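Local coordinates for uric acid degradation bifunctional protein TTL (Arabidopsis thaliana, PDB 2Q37) that hydrolyses 5-hydroxyisourate to OHCU and decarboxylates OHCU stereoselectively to (S)-allantoin, the present chain being its N-terminal, OHCU decarboxylase domain, at residues F131-S136 against A141-A146; S36-K41 against N64-T69; V121-K126 against H145-R150; K41-S46 against R59-N64. One frame throughout, in Å; residues are numbered along the deposited sequence.

Contact 1: F131-S136 against A141-A146; sequences FIICAS and AEMLHA. With 3AL (1-[(4S)-2,5-dioxoimidazolidin-4-yl]urea), chain B.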
loop_
_atom_site.group_PDB
_atom_site.type_symbol
_atom_site.label_atom_id
_atom_site.label_comp_id
_atom_site.label_asym_id
_atom_site.label_seq_id
_atom_site.Cartn_x
_atom_site.Cartn_y
_atom_site.Cartn_z
ATOM N N PHE A 131 -2.678 -12.595 -5.818
ATOM C CA PHE A 131 -1.560 -13.306 -5.215
ATOM C C PHE A 131 -0.343 -13.261 -6.179
ATOM O O PHE A 131 -0.409 -13.767 -7.307
ATOM C CB PHE A 131 -1.987 -14.748 -4.937
ATOM C CG PHE A 131 -0.880 -15.621 -4.430
ATOM C CD1 PHE A 131 -0.302 -15.388 -3.180
ATOM C CD2 PHE A 131 -0.415 -16.697 -5.195
ATOM C CE1 PHE A 131 0.728 -16.228 -2.698
ATOM C CE2 PHE A 131 0.612 -17.541 -4.722
ATOM C CZ PHE A 131 1.182 -17.305 -3.474
ATOM N N ILE A 132 0.751 -12.654 -5.726
ATOM C CA ILE A 132 1.977 -12.506 -6.526
ATOM C C ILE A 132 3.109 -13.375 -5.983
ATOM O O ILE A 132 3.442 -13.327 -4.802
ATOM C CB ILE A 132 2.478 -11.044 -6.527
ATOM C CG1 ILE A 132 1.354 -10.108 -6.998
ATOM C CG2 ILE A 132 3.706 -10.903 -7.452
ATOM C CD1 ILE A 132 0.916 -10.347 -8.450
ATOM N N ILE A 133 3.701 -14.171 -6.855
ATOM C CA ILE A 133 4.790 -15.046 -6.462
ATOM C C ILE A 133 5.563 -15.349 -7.723
ATOM O O ILE A 133 4.963 -15.539 -8.788
ATOM C CB ILE A 133 4.263 -16.383 -5.886
ATOM C CG1 ILE A 133 5.386 -17.140 -5.166
ATOM C CG2 ILE A 133 3.735 -17.267 -7.014
ATOM C CD1 ILE A 133 4.969 -18.552 -4.620
ATOM N N CYS A 134 6.884 -15.373 -7.614
ATOM C CA CYS A 134 7.719 -15.698 -8.751
ATOM C C CYS A 134 7.539 -17.207 -8.923
ATOM O O CYS A 134 7.884 -17.981 -8.039
ATOM C CB CYS A 134 9.182 -15.351 -8.447
ATOM S SG CYS A 134 10.362 -15.629 -9.807
ATOM N N ALA A 135 6.940 -17.615 -10.038
ATOM C CA ALA A 135 6.718 -19.034 -10.348
ATOM C C ALA A 135 7.915 -19.461 -11.193
ATOM O O ALA A 135 8.586 -18.607 -11.784
ATOM C CB ALA A 135 5.448 -19.184 -11.144
ATOM N N SER A 136 8.223 -20.743 -11.268
ATOM C CA SER A 136 9.380 -21.105 -12.097
ATOM C C SER A 136 9.675 -22.577 -12.134
ATOM O O SER A 136 9.564 -23.230 -13.177
ATOM C CB SER A 136 10.628 -20.372 -11.637
ATOM O OG SER A 136 11.081 -19.520 -12.675
ATOM N N ALA A 141 0.645 -26.753 -7.080
ATOM C CA ALA A 141 0.434 -27.314 -5.755
ATOM C C ALA A 141 1.280 -26.573 -4.702
ATOM O O ALA A 141 0.769 -26.182 -3.640
ATOM C CB ALA A 141 0.779 -28.800 -5.769
ATOM N N GLU A 142 2.568 -26.381 -4.984
ATOM C CA GLU A 142 3.424 -25.680 -4.039
ATOM C C GLU A 142 2.937 -24.247 -3.900
ATOM O O GLU A 142 2.879 -23.701 -2.793
ATOM C CB GLU A 142 4.867 -25.674 -4.516
ATOM C CG GLU A 142 5.401 -27.048 -4.832
ATOM C CD GLU A 142 6.745 -26.987 -5.507
ATOM O OE1 GLU A 142 7.045 -25.942 -6.119
ATOM O OE2 GLU A 142 7.498 -27.977 -5.441
HETATM N N MSE A 143 2.571 -23.641 -5.026
HETATM C CA MSE A 143 2.099 -22.265 -5.016
HETATM C C MSE A 143 0.748 -22.113 -4.338
HETATM O O MSE A 143 0.488 -21.092 -3.723
HETATM C CB MSE A 143 2.058 -21.713 -6.436
HETATM C CG MSE A 143 3.443 -21.561 -7.041
HETATM SE SE MSE A 143 3.445 -20.451 -8.634
HETATM C CE MSE A 143 3.527 -21.840 -10.018
ATOM N N LEU A 144 -0.113 -23.124 -4.451
ATOM C CA LEU A 144 -1.424 -23.089 -3.796
ATOM C C LEU A 144 -1.154 -23.111 -2.279
ATOM O O LEU A 144 -1.803 -22.421 -1.495
ATOM C CB LEU A 144 -2.240 -24.312 -4.229
ATOM C CG LEU A 144 -3.682 -24.591 -3.778
ATOM C CD1 LEU A 144 -3.678 -25.142 -2.376
ATOM C CD2 LEU A 144 -4.522 -23.326 -3.870
ATOM N N HIS A 145 -0.156 -23.886 -1.882
ATOM C CA HIS A 145 0.219 -23.993 -0.485
ATOM C C HIS A 145 0.839 -22.686 0.022
ATOM O O HIS A 145 0.589 -22.276 1.164
ATOM C CB HIS A 145 1.208 -25.142 -0.301
ATOM C CG HIS A 145 1.763 -25.240 1.085
ATOM N ND1 HIS A 145 1.012 -25.669 2.159
ATOM C CD2 HIS A 145 2.981 -24.912 1.580
ATOM C CE1 HIS A 145 1.743 -25.598 3.257
ATOM N NE2 HIS A 145 2.941 -25.141 2.934
ATOM N N ALA A 146 1.659 -22.042 -0.810
ATOM C CA ALA A 146 2.281 -20.773 -0.422
ATOM C C ALA A 146 1.198 -19.698 -0.315
ATOM O O ALA A 146 1.312 -18.779 0.501
ATOM C CB ALA A 146 3.333 -20.356 -1.430
HETATM C C4 3AL B . 3.211 -13.806 -11.995
HETATM C C5 3AL B . 3.480 -13.860 -13.414
HETATM O O5 3AL B . 2.930 -13.435 -14.397
HETATM N N7 3AL B . 4.668 -14.582 -13.644
HETATM C C8 3AL B . 5.114 -14.977 -12.392
HETATM O O8 3AL B . 6.137 -15.631 -12.233
HETATM N N9 3AL B . 4.262 -14.537 -11.381
HETATM N N3 3AL B . 1.850 -14.247 -11.691
HETATM C C2 3AL B . 1.455 -14.207 -10.267
HETATM N N1 3AL B . 0.324 -14.555 -10.028
HETATM O O2 3AL B . 2.328 -13.796 -9.366
#
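M143, a selenomethionine, reaches from helix 140-150 to the back of the extended loop F131-S136. Its SE sits 3.5 Å from A135 CB and 3.6 Å from I133 CG2, and the bend about the CG-SE bond (chi3 -101°) also lays the CE methyl against A135. I133 splits its branches: with CG1 anti to the backbone N (chi1 -166°), CD1 runs on to A146 CB at 4.0 Å, while CG2 takes the selenium. The F131 ring approaches the helix backbone obliquely, CE2 lying 3.7 Å from M143 O. This loop is one wall of the OHCU decarboxylase pocket, and its main chain binds (S)-allantoin. F131 O accepts from ligand N1, I133 O accepts from N9 at 2.9 Å, and I133 N donates to O2. Straightest is the bond from A135 N to O8, 3.1 Å long with an N-H...O angle of 172°. E100 OE1 and P79 O add further bonds to the ligand, while C134 N is held by E165 OE1 of helix 155-178.

Contact 2: S36-K41 against N64-T69; sequences SSEFAK and NQVNVT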
loop_
_atom_site.group_PDB
_atom_site.type_symbol
_atom_site.label_atom_id
_atom_site.label_comp_id
_atom_site.label_asym_id
_atom_site.label_seq_id
_atom_site.Cartn_x
_atom_site.Cartn_y
_atom_site.Cartn_z
ATOM N N SER A 36 4.649 -1.626 -13.788
ATOM C CA SER A 36 4.666 -0.277 -13.225
ATOM C C SER A 36 5.105 0.752 -14.264
ATOM O O SER A 36 6.231 0.706 -14.774
ATOM C CB SER A 36 5.605 -0.209 -12.014
ATOM O OG SER A 36 5.715 1.120 -11.529
ATOM N N SER A 37 4.201 1.678 -14.571
ATOM C CA SER A 37 4.471 2.735 -15.537
ATOM C C SER A 37 5.622 3.597 -15.035
ATOM O O SER A 37 6.534 3.937 -15.793
ATOM C CB SER A 37 3.224 3.597 -15.723
ATOM O OG SER A 37 2.120 2.812 -16.155
ATOM N N GLU A 38 5.571 3.932 -13.748
ATOM C CA GLU A 38 6.585 4.761 -13.106
ATOM C C GLU A 38 7.963 4.103 -13.140
ATOM O O GLU A 38 8.960 4.750 -13.453
ATOM C CB GLU A 38 6.178 5.051 -11.659
ATOM C CG GLU A 38 7.039 6.097 -10.983
ATOM C CD GLU A 38 7.245 7.324 -11.864
ATOM O OE1 GLU A 38 6.247 7.842 -12.421
ATOM O OE2 GLU A 38 8.409 7.766 -11.996
ATOM N N PHE A 39 8.017 2.816 -12.814
ATOM C CA PHE A 39 9.278 2.086 -12.822
ATOM C C PHE A 39 9.844 2.071 -14.247
ATOM O O PHE A 39 11.044 2.283 -14.457
ATOM C CB PHE A 39 9.068 0.653 -12.302
ATOM C CG PHE A 39 10.236 -0.256 -12.543
ATOM C CD1 PHE A 39 10.390 -0.907 -13.772
ATOM C CD2 PHE A 39 11.213 -0.431 -11.565
ATOM C CE1 PHE A 39 11.502 -1.717 -14.028
ATOM C CE2 PHE A 39 12.334 -1.241 -11.809
ATOM C CZ PHE A 39 12.476 -1.885 -13.045
ATOM N N ALA A 40 8.971 1.824 -15.222
ATOM C CA ALA A 40 9.380 1.795 -16.622
ATOM C C ALA A 40 9.934 3.167 -16.989
ATOM O O ALA A 40 11.018 3.275 -17.558
ATOM C CB ALA A 40 8.186 1.447 -17.523
ATOM N N LYS A 41 9.182 4.206 -16.642
ATOM C CA LYS A 41 9.577 5.578 -16.922
ATOM C C LYS A 41 10.960 5.916 -16.353
ATOM O O LYS A 41 11.863 6.329 -17.084
ATOM C CB LYS A 41 8.537 6.539 -16.339
ATOM C CG LYS A 41 8.762 8.005 -16.703
ATOM C CD LYS A 41 7.751 8.933 -16.020
ATOM C CE LYS A 41 6.296 8.501 -16.260
ATOM N NZ LYS A 41 5.930 8.381 -17.701
ATOM N N ASN A 64 12.732 1.950 -3.290
ATOM C CA ASN A 64 12.795 3.256 -2.650
ATOM C C ASN A 64 12.251 4.448 -3.432
ATOM O O ASN A 64 12.159 5.544 -2.879
ATOM C CB ASN A 64 14.237 3.561 -2.246
ATOM C CG ASN A 64 14.913 2.389 -1.586
ATOM O OD1 ASN A 64 14.409 1.835 -0.614
ATOM N ND2 ASN A 64 16.065 2.003 -2.109
ATOM N N GLN A 65 11.883 4.265 -4.699
ATOM C CA GLN A 65 11.382 5.402 -5.473
ATOM C C GLN A 65 9.928 5.338 -5.923
ATOM O O GLN A 65 9.204 6.331 -5.851
ATOM C CB GLN A 65 12.277 5.654 -6.687
ATOM C CG GLN A 65 13.688 6.053 -6.322
ATOM C CD GLN A 65 13.729 7.024 -5.146
ATOM O OE1 GLN A 65 13.095 8.092 -5.166
ATOM N NE2 GLN A 65 14.479 6.655 -4.109
ATOM N N VAL A 66 9.491 4.187 -6.400
ATOM C CA VAL A 66 8.119 4.077 -6.829
ATOM C C VAL A 66 7.233 3.957 -5.581
ATOM O O VAL A 66 7.643 3.366 -4.575
ATOM C CB VAL A 66 7.957 2.863 -7.752
ATOM C CG1 VAL A 66 8.840 3.054 -9.005
ATOM C CG2 VAL A 66 8.349 1.585 -7.003
ATOM N N ASN A 67 6.033 4.529 -5.624
ATOM C CA ASN A 67 5.156 4.453 -4.460
ATOM C C ASN A 67 4.252 3.216 -4.467
ATOM O O ASN A 67 4.221 2.459 -5.434
ATOM C CB ASN A 67 4.314 5.735 -4.320
ATOM C CG ASN A 67 3.395 5.983 -5.506
ATOM O OD1 ASN A 67 2.633 5.097 -5.940
ATOM N ND2 ASN A 67 3.448 7.210 -6.030
ATOM N N VAL A 68 3.535 3.010 -3.370
ATOM C CA VAL A 68 2.655 1.858 -3.219
ATOM C C VAL A 68 1.673 1.729 -4.369
ATOM O O VAL A 68 1.314 0.628 -4.784
ATOM C CB VAL A 68 1.910 1.948 -1.882
ATOM C CG1 VAL A 68 0.806 0.917 -1.813
ATOM C CG2 VAL A 68 2.926 1.740 -0.738
ATOM N N THR A 69 1.252 2.869 -4.895
ATOM C CA THR A 69 0.306 2.887 -6.014
ATOM C C THR A 69 0.915 2.228 -7.259
ATOM O O THR A 69 0.222 1.554 -8.020
ATOM C CB THR A 69 -0.104 4.328 -6.343
ATOM O OG1 THR A 69 -0.897 4.846 -5.264
ATOM C CG2 THR A 69 -0.903 4.374 -7.625
#
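V66 packs against E38 and F39 where the first turn of helix 37-44 meets the linker between helices 51-64 and 68-76, a corner of the all-helical OHCU decarboxylase domain. The apolar part rests on one methyl. V66 CG1, anti to the carbonyl carbon (chi1 -62°), points into the helix start and lies 3.9 Å from F39 N, 4.1 Å from F39 CB and 4.1 Å from E38 CG. The E38 and V66 side chains run past each other in opposite directions; the glutamate then bends at chi2, and its OE2 bonds to Q42 NE2 one turn on. F39 touches with its root only: its ring swings off towards W30, A58 and I61.

Polar contacts stay within each segment or go elsewhere. N67 takes the N-cap position of helix 68-76, and its backbone N bonds to D70 OD2. The linker and the start of helix 68-76 also meet the second subunit: N67 packs on F127 and V68 on V68 of that neighbouring chain. S36-K41 belongs to the region required for BRI1 binding. S36 is the N-cap of helix 37-44: its OG accepts from F39 N at 3.1 Å, with an N-H...O angle of 163°.

Contact 3: V121-K126 against H145-R150; sequences VLYKKK and HALKER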
loop_
_atom_site.group_PDB
_atom_site.type_symbol
_atom_site.label_atom_id
_atom_site.label_comp_id
_atom_site.label_asym_id
_atom_site.label_seq_id
_atom_site.Cartn_x
_atom_site.Cartn_y
_atom_site.Cartn_z
ATOM N N VAL A 121 -9.561 -15.898 -5.558
ATOM C CA VAL A 121 -10.699 -15.031 -5.334
ATOM C C VAL A 121 -10.697 -14.595 -3.874
ATOM O O VAL A 121 -10.898 -13.416 -3.581
ATOM C CB VAL A 121 -12.013 -15.763 -5.621
ATOM C CG1 VAL A 121 -13.190 -14.896 -5.184
ATOM C CG2 VAL A 121 -12.109 -16.089 -7.093
ATOM N N LEU A 122 -10.475 -15.551 -2.966
ATOM C CA LEU A 122 -10.449 -15.264 -1.531
ATOM C C LEU A 122 -9.335 -14.292 -1.166
ATOM O O LEU A 122 -9.528 -13.401 -0.350
ATOM C CB LEU A 122 -10.229 -16.533 -0.710
ATOM C CG LEU A 122 -11.137 -17.743 -0.895
ATOM C CD1 LEU A 122 -10.827 -18.726 0.235
ATOM C CD2 LEU A 122 -12.611 -17.339 -0.864
ATOM N N TYR A 123 -8.167 -14.480 -1.769
ATOM C CA TYR A 123 -7.011 -13.642 -1.491
ATOM C C TYR A 123 -7.198 -12.203 -1.975
ATOM O O TYR A 123 -6.820 -11.254 -1.286
ATOM C CB TYR A 123 -5.771 -14.292 -2.125
ATOM C CG TYR A 123 -4.454 -13.586 -1.898
ATOM C CD1 TYR A 123 -4.151 -12.397 -2.570
ATOM C CD2 TYR A 123 -3.500 -14.117 -1.037
ATOM C CE1 TYR A 123 -2.925 -11.750 -2.390
ATOM C CE2 TYR A 123 -2.261 -13.478 -0.850
ATOM C CZ TYR A 123 -1.992 -12.297 -1.529
ATOM O OH TYR A 123 -0.803 -11.657 -1.343
ATOM N N LYS A 124 -7.799 -12.045 -3.149
ATOM C CA LYS A 124 -8.033 -10.728 -3.728
ATOM C C LYS A 124 -9.000 -9.951 -2.862
ATOM O O LYS A 124 -8.852 -8.744 -2.666
ATOM C CB LYS A 124 -8.599 -10.876 -5.137
ATOM C CG LYS A 124 -8.210 -9.760 -6.082
ATOM C CD LYS A 124 -8.933 -8.471 -5.762
ATOM C CE LYS A 124 -8.627 -7.409 -6.812
ATOM N NZ LYS A 124 -8.693 -7.966 -8.200
ATOM N N LYS A 125 -10.001 -10.654 -2.343
ATOM C CA LYS A 125 -10.991 -10.031 -1.479
ATOM C C LYS A 125 -10.282 -9.513 -0.223
ATOM O O LYS A 125 -10.442 -8.351 0.163
ATOM C CB LYS A 125 -12.085 -11.041 -1.083
ATOM C CG LYS A 125 -13.131 -10.450 -0.126
ATOM C CD LYS A 125 -14.176 -11.463 0.387
ATOM C CE LYS A 125 -15.224 -10.750 1.278
ATOM N NZ LYS A 125 -16.274 -11.629 1.900
ATOM N N LYS A 126 -9.488 -10.375 0.404
ATOM C CA LYS A 126 -8.792 -9.986 1.614
ATOM C C LYS A 126 -7.706 -8.922 1.445
ATOM O O LYS A 126 -7.715 -7.924 2.153
ATOM C CB LYS A 126 -8.194 -11.217 2.299
ATOM C CG LYS A 126 -7.509 -10.942 3.658
ATOM C CD LYS A 126 -7.240 -12.274 4.367
ATOM C CE LYS A 126 -6.616 -12.132 5.754
ATOM N NZ LYS A 126 -5.160 -11.812 5.726
ATOM N N HIS A 145 -0.156 -23.886 -1.882
ATOM C CA HIS A 145 0.219 -23.993 -0.485
ATOM C C HIS A 145 0.839 -22.686 0.022
ATOM O O HIS A 145 0.589 -22.276 1.164
ATOM C CB HIS A 145 1.208 -25.142 -0.301
ATOM C CG HIS A 145 1.763 -25.240 1.085
ATOM N ND1 HIS A 145 1.012 -25.669 2.159
ATOM C CD2 HIS A 145 2.981 -24.912 1.580
ATOM C CE1 HIS A 145 1.743 -25.598 3.257
ATOM N NE2 HIS A 145 2.941 -25.141 2.934
ATOM N N ALA A 146 1.659 -22.042 -0.810
ATOM C CA ALA A 146 2.281 -20.773 -0.422
ATOM C C ALA A 146 1.198 -19.698 -0.315
ATOM O O ALA A 146 1.312 -18.779 0.501
ATOM C CB ALA A 146 3.333 -20.356 -1.430
ATOM N N LEU A 147 0.154 -19.823 -1.137
ATOM C CA LEU A 147 -0.963 -18.880 -1.118
ATOM C C LEU A 147 -1.757 -19.046 0.185
ATOM O O LEU A 147 -1.977 -18.068 0.897
ATOM C CB LEU A 147 -1.859 -19.095 -2.351
ATOM C CG LEU A 147 -3.277 -18.529 -2.557
ATOM C CD1 LEU A 147 -3.683 -17.564 -1.472
ATOM C CD2 LEU A 147 -3.330 -17.875 -3.930
ATOM N N LYS A 148 -2.178 -20.272 0.495
ATOM C CA LYS A 148 -2.922 -20.544 1.732
ATOM C C LYS A 148 -2.122 -20.054 2.937
ATOM O O LYS A 148 -2.668 -19.462 3.876
ATOM C CB LYS A 148 -3.170 -22.042 1.906
ATOM C CG LYS A 148 -4.319 -22.603 1.109
ATOM C CD LYS A 148 -4.402 -24.102 1.320
ATOM C CE LYS A 148 -5.520 -24.706 0.495
ATOM N NZ LYS A 148 -5.180 -26.111 0.109
ATOM N N GLU A 149 -0.822 -20.319 2.907
ATOM C CA GLU A 149 0.066 -19.907 3.976
ATOM C C GLU A 149 -0.017 -18.378 4.088
ATOM O O GLU A 149 -0.416 -17.837 5.122
ATOM C CB GLU A 149 1.501 -20.329 3.633
ATOM C CG GLU A 149 2.421 -20.549 4.812
ATOM C CD GLU A 149 2.298 -21.957 5.410
ATOM O OE1 GLU A 149 1.157 -22.384 5.723
ATOM O OE2 GLU A 149 3.347 -22.635 5.573
ATOM N N ARG A 150 0.328 -17.686 3.003
ATOM C CA ARG A 150 0.341 -16.224 2.990
ATOM C C ARG A 150 -0.984 -15.544 3.293
ATOM O O ARG A 150 -1.010 -14.374 3.685
ATOM C CB ARG A 150 0.898 -15.726 1.654
ATOM C CG ARG A 150 2.409 -15.910 1.545
ATOM C CD ARG A 150 2.917 -15.692 0.136
ATOM N NE ARG A 150 2.491 -14.408 -0.400
ATOM C CZ ARG A 150 2.896 -13.926 -1.565
ATOM N NH1 ARG A 150 3.746 -14.625 -2.311
ATOM N NH2 ARG A 150 2.435 -12.754 -1.986
#
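Helices 110-127 and 140-150 of the OHCU decarboxylase domain pack together here through Y123, which meets L147 and R150 behind the loop that carries the allantoin-binding backbone. L147 presents one methyl: CD1 comes obliquely to the tyrosine, 3.5 Å from Y123 CD2 and 3.9 Å from Y123 CB, so it touches the root of the ring and one flank. With CG anti to the backbone N (chi1 -178°), Y123 extends from helix 110-127 towards helix 140-150 and carries its hydroxyl to the end of R150. The arginine bends at chi3 (53°) to get there, and its guanidinium plane stands 73° from the phenol ring.

What joins these two polar groups is a residue outside both segments, E158 of helix 155-178. Its OE1 takes a salt bridge from R150 NE and a hydrogen bond with Y123 OH, which ties three helices at one carboxylate oxygen and would probably favour its charged form. R150 NH1 hydrogen-bonds to I132 O, and F131 meets the Y123 ring edge-to-face. Farther along the helix, K126 forms a cation-pi contact with Y151. R150 stays about 7 Å from the ligand, side chain to 3AL, so this is a second shell around the (S)-allantoin site.

Contact 4: K41-S46 against R59-N64; sequences KQMSTS and RDIWFN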
loop_
_atom_site.group_PDB
_atom_site.type_symbol
_atom_site.label_atom_id
_atom_site.label_comp_id
_atom_site.label_asym_id
_atom_site.label_seq_id
_atom_site.Cartn_x
_atom_site.Cartn_y
_atom_site.Cartn_z
ATOM N N LYS A 41 9.182 4.206 -16.642
ATOM C CA LYS A 41 9.577 5.578 -16.922
ATOM C C LYS A 41 10.960 5.916 -16.353
ATOM O O LYS A 41 11.863 6.329 -17.084
ATOM C CB LYS A 41 8.537 6.539 -16.339
ATOM C CG LYS A 41 8.762 8.005 -16.703
ATOM C CD LYS A 41 7.751 8.933 -16.020
ATOM C CE LYS A 41 6.296 8.501 -16.260
ATOM N NZ LYS A 41 5.930 8.381 -17.701
ATOM N N GLN A 42 11.120 5.737 -15.047
ATOM C CA GLN A 42 12.380 6.046 -14.389
ATOM C C GLN A 42 13.540 5.242 -14.938
ATOM O O GLN A 42 14.690 5.672 -14.885
ATOM C CB GLN A 42 12.257 5.824 -12.883
ATOM C CG GLN A 42 11.367 6.847 -12.195
ATOM C CD GLN A 42 11.358 6.698 -10.688
ATOM O OE1 GLN A 42 12.414 6.653 -10.057
ATOM N NE2 GLN A 42 10.164 6.625 -10.102
HETATM N N MSE A 43 13.240 4.070 -15.470
HETATM C CA MSE A 43 14.288 3.233 -16.022
HETATM C C MSE A 43 14.620 3.691 -17.450
HETATM O O MSE A 43 15.785 3.669 -17.858
HETATM C CB MSE A 43 13.842 1.769 -16.012
HETATM C CG MSE A 43 14.973 0.754 -15.815
HETATM SE SE MSE A 43 15.711 0.652 -14.005
HETATM C CE MSE A 43 17.068 -0.696 -14.337
ATOM N N SER A 44 13.599 4.111 -18.200
ATOM C CA SER A 44 13.786 4.575 -19.578
ATOM C C SER A 44 14.827 5.677 -19.641
ATOM O O SER A 44 15.576 5.786 -20.616
ATOM C CB SER A 44 12.471 5.107 -20.165
ATOM O OG SER A 44 11.676 4.069 -20.708
ATOM N N THR A 45 14.870 6.496 -18.596
ATOM C CA THR A 45 15.814 7.602 -18.539
ATOM C C THR A 45 16.958 7.316 -17.577
ATOM O O THR A 45 17.201 8.070 -16.633
ATOM C CB THR A 45 15.118 8.892 -18.102
ATOM O OG1 THR A 45 14.725 8.779 -16.728
ATOM C CG2 THR A 45 13.883 9.136 -18.965
ATOM N N SER A 46 17.660 6.217 -17.824
ATOM C CA SER A 46 18.790 5.829 -16.998
ATOM C C SER A 46 20.006 5.681 -17.908
ATOM O O SER A 46 19.911 5.089 -18.986
ATOM C CB SER A 46 18.495 4.505 -16.287
ATOM O OG SER A 46 17.311 4.583 -15.510
ATOM N N ARG A 59 16.367 -2.456 -8.511
ATOM C CA ARG A 59 15.946 -2.716 -7.153
ATOM C C ARG A 59 15.817 -1.448 -6.315
ATOM O O ARG A 59 14.881 -1.320 -5.528
ATOM C CB ARG A 59 16.922 -3.655 -6.468
ATOM C CG ARG A 59 16.955 -5.039 -7.047
ATOM C CD ARG A 59 17.915 -5.861 -6.228
ATOM N NE ARG A 59 18.037 -7.239 -6.679
ATOM C CZ ARG A 59 19.184 -7.905 -6.693
ATOM N NH1 ARG A 59 20.305 -7.321 -6.292
ATOM N NH2 ARG A 59 19.214 -9.155 -7.099
ATOM N N ASP A 60 16.746 -0.507 -6.472
ATOM C CA ASP A 60 16.677 0.705 -5.668
ATOM C C ASP A 60 15.475 1.544 -6.058
ATOM O O ASP A 60 14.784 2.090 -5.197
ATOM C CB ASP A 60 17.962 1.528 -5.789
ATOM C CG ASP A 60 18.041 2.632 -4.740
ATOM O OD1 ASP A 60 18.453 2.327 -3.590
ATOM O OD2 ASP A 60 17.672 3.796 -5.053
ATOM N N ILE A 61 15.216 1.648 -7.351
ATOM C CA ILE A 61 14.072 2.409 -7.805
ATOM C C ILE A 61 12.778 1.736 -7.314
ATOM O O ILE A 61 11.866 2.394 -6.802
ATOM C CB ILE A 61 14.053 2.478 -9.328
ATOM C CG1 ILE A 61 15.220 3.337 -9.806
ATOM C CG2 ILE A 61 12.707 3.016 -9.822
ATOM C CD1 ILE A 61 15.394 3.347 -11.322
ATOM N N TRP A 62 12.719 0.420 -7.454
ATOM C CA TRP A 62 11.545 -0.339 -7.061
ATOM C C TRP A 62 11.254 -0.268 -5.563
ATOM O O TRP A 62 10.120 -0.020 -5.158
ATOM C CB TRP A 62 11.710 -1.798 -7.504
ATOM C CG TRP A 62 10.593 -2.676 -7.100
ATOM C CD1 TRP A 62 10.608 -3.613 -6.106
ATOM C CD2 TRP A 62 9.269 -2.679 -7.640
ATOM N NE1 TRP A 62 9.371 -4.195 -5.993
ATOM C CE2 TRP A 62 8.529 -3.640 -6.921
ATOM C CE3 TRP A 62 8.635 -1.962 -8.662
ATOM C CZ2 TRP A 62 7.179 -3.905 -7.189
ATOM C CZ3 TRP A 62 7.295 -2.225 -8.936
ATOM C CH2 TRP A 62 6.579 -3.191 -8.198
ATOM N N PHE A 63 12.283 -0.469 -4.749
ATOM C CA PHE A 63 12.131 -0.439 -3.302
ATOM C C PHE A 63 12.162 0.945 -2.637
ATOM O O PHE A 63 11.657 1.098 -1.528
ATOM C CB PHE A 63 13.188 -1.329 -2.645
ATOM C CG PHE A 63 12.940 -2.794 -2.826
ATOM C CD1 PHE A 63 11.786 -3.382 -2.319
ATOM C CD2 PHE A 63 13.856 -3.591 -3.527
ATOM C CE1 PHE A 63 11.538 -4.747 -2.506
ATOM C CE2 PHE A 63 13.621 -4.958 -3.726
ATOM C CZ PHE A 63 12.458 -5.541 -3.215
ATOM N N ASN A 64 12.732 1.950 -3.290
ATOM C CA ASN A 64 12.795 3.256 -2.650
ATOM C C ASN A 64 12.251 4.448 -3.432
ATOM O O ASN A 64 12.159 5.544 -2.879
ATOM C CB ASN A 64 14.237 3.561 -2.246
ATOM C CG ASN A 64 14.913 2.389 -1.586
ATOM O OD1 ASN A 64 14.409 1.835 -0.614
ATOM N ND2 ASN A 64 16.065 2.003 -2.109
#
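Backbone bonds from F63 N to R59 O and from N64 N to D60 O, each 2.8 Å, close the last turn of helix 51-64, from which I61 faces Q42 and M43 of helix 37-44. No hydrogen bond spans the two segments; I61 does the joining with two ends. Its CG2 lies 3.7 Å from Q42 OE1 and 4.0 Å from Q42 CD, as the extended glutamine slides past it in the opposite direction. The other end, CD1, reaches the SE of M43, a selenomethionine, at 3.8 Å. I61 keeps CG1 anti to the carbonyl carbon and then runs straight on (chi2 173°), while M43 bends at chi2 (73°) and its selenium end crosses the isoleucine at a slant.

The amide of Q42 is steadied from its own helix, NE2 bonding to E38 OE2, and M43 also packs on W30. Elsewhere on helix 51-64, W62 stacks on W71 and bonds through NE1 to A163 O, R59 makes a salt bridge to E171, and F63 O accepts from R154 NE of the second subunit. The contact joins two consecutive helices of an all-helical domain, its first segment lying within the N-terminal region required for BRI1 binding.

Overall arrangement
Contacts 1 and 3 share helix 140-150, their centres about 10 Å apart, and I132 O to R150 NH1 links the ligand-binding loop to the charged group behind it. Contacts 2 and 4 share helix 37-44, with centres about 7 Å apart; contact 4 is nested inside the loop that contact 2 closes, and V66 N to I61 O joins them. Between these two pairs, contact centres lie 24 to 29 Å apart. Contacts 1, 2 and 3 are buried, contact 4 only partly. Contact 1 is apolar behind a ligand held largely by main chain, contact 3 mixes aromatic packing with charge, and contacts 2 and 4 rely mainly on single aliphatic side chains. Contacts 2, 3 and 4 also touch the second subunit.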